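Side-chain contact in hypothetical protein RPA3614 (Rhodopseudomonas palustris, PDB 2HHG), which is of unknown function but belongs to the rhodanese-like family and may act as a sulfurtransferase of the thiosulfate-cyanide type: residues G66-W71 with P81-D86. Residues are numbered along the deposited sequence; the frame is centred on the assembly and turned at random.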
# COMPACT_ATOMS: atom_id res chain seq x y z
N GLY A 66 3.26 8.80 -4.04
CA GLY A 66 3.54 9.68 -5.16
C GLY A 66 4.76 9.32 -5.98
O GLY A 66 4.93 9.83 -7.08
N MSE A 67 5.61 8.43 -5.44
CA MSE A 67 6.81 7.96 -6.13
C MSE A 67 6.66 6.56 -6.71
O MSE A 67 7.57 6.07 -7.40
CB MSE A 67 7.98 7.93 -5.16
CG MSE A 67 8.44 9.31 -4.78
SE MSE A 67 10.03 9.27 -3.73
CE MSE A 67 10.02 11.15 -3.23
N LEU A 68 5.53 5.91 -6.44
CA LEU A 68 5.39 4.48 -6.68
C LEU A 68 5.74 4.04 -8.10
O LEU A 68 6.55 3.13 -8.29
CB LEU A 68 3.97 4.04 -6.34
CG LEU A 68 3.68 2.54 -6.28
CD1 LEU A 68 4.49 1.89 -5.15
CD2 LEU A 68 2.19 2.30 -6.10
N GLU A 69 5.16 4.71 -9.09
CA GLU A 69 5.35 4.31 -10.48
C GLU A 69 6.82 4.41 -10.88
O GLU A 69 7.32 3.57 -11.64
CB GLU A 69 4.49 5.15 -11.42
CG GLU A 69 2.99 5.09 -11.13
CD GLU A 69 2.48 6.15 -10.16
OE1 GLU A 69 3.25 6.64 -9.32
OE2 GLU A 69 1.29 6.49 -10.25
N PHE A 70 7.49 5.43 -10.36
CA PHE A 70 8.88 5.72 -10.66
C PHE A 70 9.85 4.74 -10.03
O PHE A 70 10.96 4.56 -10.54
CB PHE A 70 9.19 7.16 -10.25
CG PHE A 70 8.38 8.15 -11.01
CD1 PHE A 70 8.82 8.60 -12.25
CD2 PHE A 70 7.14 8.55 -10.55
CE1 PHE A 70 8.04 9.47 -13.00
CE2 PHE A 70 6.36 9.41 -11.29
CZ PHE A 70 6.81 9.88 -12.50
N TRP A 71 9.44 4.12 -8.93
CA TRP A 71 10.27 3.10 -8.28
C TRP A 71 9.93 1.70 -8.78
O TRP A 71 10.80 0.84 -8.81
CB TRP A 71 10.14 3.21 -6.76
CG TRP A 71 10.83 4.40 -6.16
CD1 TRP A 71 11.25 5.54 -6.81
CD2 TRP A 71 11.18 4.58 -4.79
NE1 TRP A 71 11.84 6.41 -5.92
CE2 TRP A 71 11.80 5.84 -4.67
CE3 TRP A 71 11.03 3.79 -3.64
CZ2 TRP A 71 12.27 6.32 -3.45
CZ3 TRP A 71 11.49 4.28 -2.43
CH2 TRP A 71 12.11 5.53 -2.35
N PRO A 81 15.10 -2.15 -7.35
CA PRO A 81 15.07 -3.58 -7.67
C PRO A 81 14.14 -4.42 -6.82
O PRO A 81 13.74 -5.50 -7.27
CB PRO A 81 16.52 -4.02 -7.45
CG PRO A 81 17.32 -2.80 -7.49
CD PRO A 81 16.45 -1.69 -7.00
N ILE A 82 13.79 -3.95 -5.62
CA ILE A 82 12.85 -4.68 -4.77
C ILE A 82 11.51 -4.94 -5.49
O ILE A 82 10.89 -5.98 -5.28
CB ILE A 82 12.64 -3.98 -3.39
CG1 ILE A 82 11.92 -4.92 -2.41
CG2 ILE A 82 11.90 -2.64 -3.54
CD1 ILE A 82 11.97 -4.43 -0.97
N PHE A 83 11.10 -4.01 -6.35
CA PHE A 83 9.83 -4.15 -7.07
C PHE A 83 9.90 -5.12 -8.24
O PHE A 83 8.89 -5.36 -8.90
CB PHE A 83 9.32 -2.78 -7.53
CG PHE A 83 8.74 -1.96 -6.42
CD1 PHE A 83 7.62 -2.41 -5.71
CD2 PHE A 83 9.31 -0.73 -6.08
CE1 PHE A 83 7.08 -1.65 -4.69
CE2 PHE A 83 8.77 0.03 -5.05
CZ PHE A 83 7.66 -0.43 -4.35
N GLN A 84 11.08 -5.66 -8.51
CA GLN A 84 11.23 -6.68 -9.55
C GLN A 84 11.18 -8.09 -8.99
O GLN A 84 11.16 -9.07 -9.74
CB GLN A 84 12.52 -6.44 -10.34
CG GLN A 84 12.37 -5.38 -11.42
CD GLN A 84 11.66 -5.90 -12.64
OE1 GLN A 84 10.49 -5.58 -12.89
NE2 GLN A 84 12.35 -6.72 -13.42
N GLU A 85 11.13 -8.21 -7.66
CA GLU A 85 11.17 -9.51 -6.99
C GLU A 85 9.89 -10.30 -7.20
O GLU A 85 8.80 -9.74 -7.31
CB GLU A 85 11.46 -9.34 -5.50
CG GLU A 85 12.87 -8.82 -5.26
CD GLU A 85 13.23 -8.67 -3.80
OE1 GLU A 85 12.43 -9.08 -2.93
OE2 GLU A 85 14.32 -8.13 -3.52
N ASP A 86 10.05 -11.62 -7.24
CA ASP A 86 8.97 -12.57 -7.46
C ASP A 86 8.24 -12.82 -6.13
O ASP A 86 8.33 -13.90 -5.55
CB ASP A 86 9.58 -13.86 -8.03
CG ASP A 86 8.54 -14.94 -8.30
OD1 ASP A 86 7.42 -14.60 -8.73
OD2 ASP A 86 8.86 -16.13 -8.08
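Phe83 meets Leu68 and Trp71 through its aromatic ring. The side chains touch through apolar groups, and the Trp71 carbonyl also lies against the ring. No hydrogen bond joins 66-71 to 81-86. The ring comes from a short 3-10 turn, residues 81-84, and its CB points toward the helix. CG lies anti to the carbonyl carbon (chi1 -75°), which carries the ring out to the helix.

Two side-chain contacts do the packing. The far end of the ring reaches Leu68, where CZ of Phe83 lies 4.0 Å from CD1 of Leu68. The two side chains cross at about a right angle. With chi1 of Leu68 at -169°, its CG stands opposite the backbone N, and of the two methyls it is CD1 that meets the ring. One side of the ring, at CE2, lies 3.9 Å from CB of Trp71. Beyond CB the indole turns off from Phe83, and CB of selenomethionine Met67 lies over one of its faces near the rim.

The backbone of Trp71 also takes part. Its carbonyl O is 3.5 Å from CD2 of Phe83 and approaches the ring obliquely. Within the 3-10 turn, CG2 of Ile82 lies above one face of the Phe83 ring, offset toward the rim.

Replacing Phe83 by alanine would probably open a gap beside Leu68 CD1 and Trp71 CB, leaving both without the ring they pack on.

The contact joins helix 68-72 to the turn that precedes strand 88-92 of the parallel rhodanese-like sheet. Backbone hydrogen bonding and a cation-pi contact link Trp71 to Lys80, just before the turn. Leu68 also packs on Ala102 of helix 97-109, while Phe83 touches Val43 of strand 40-44.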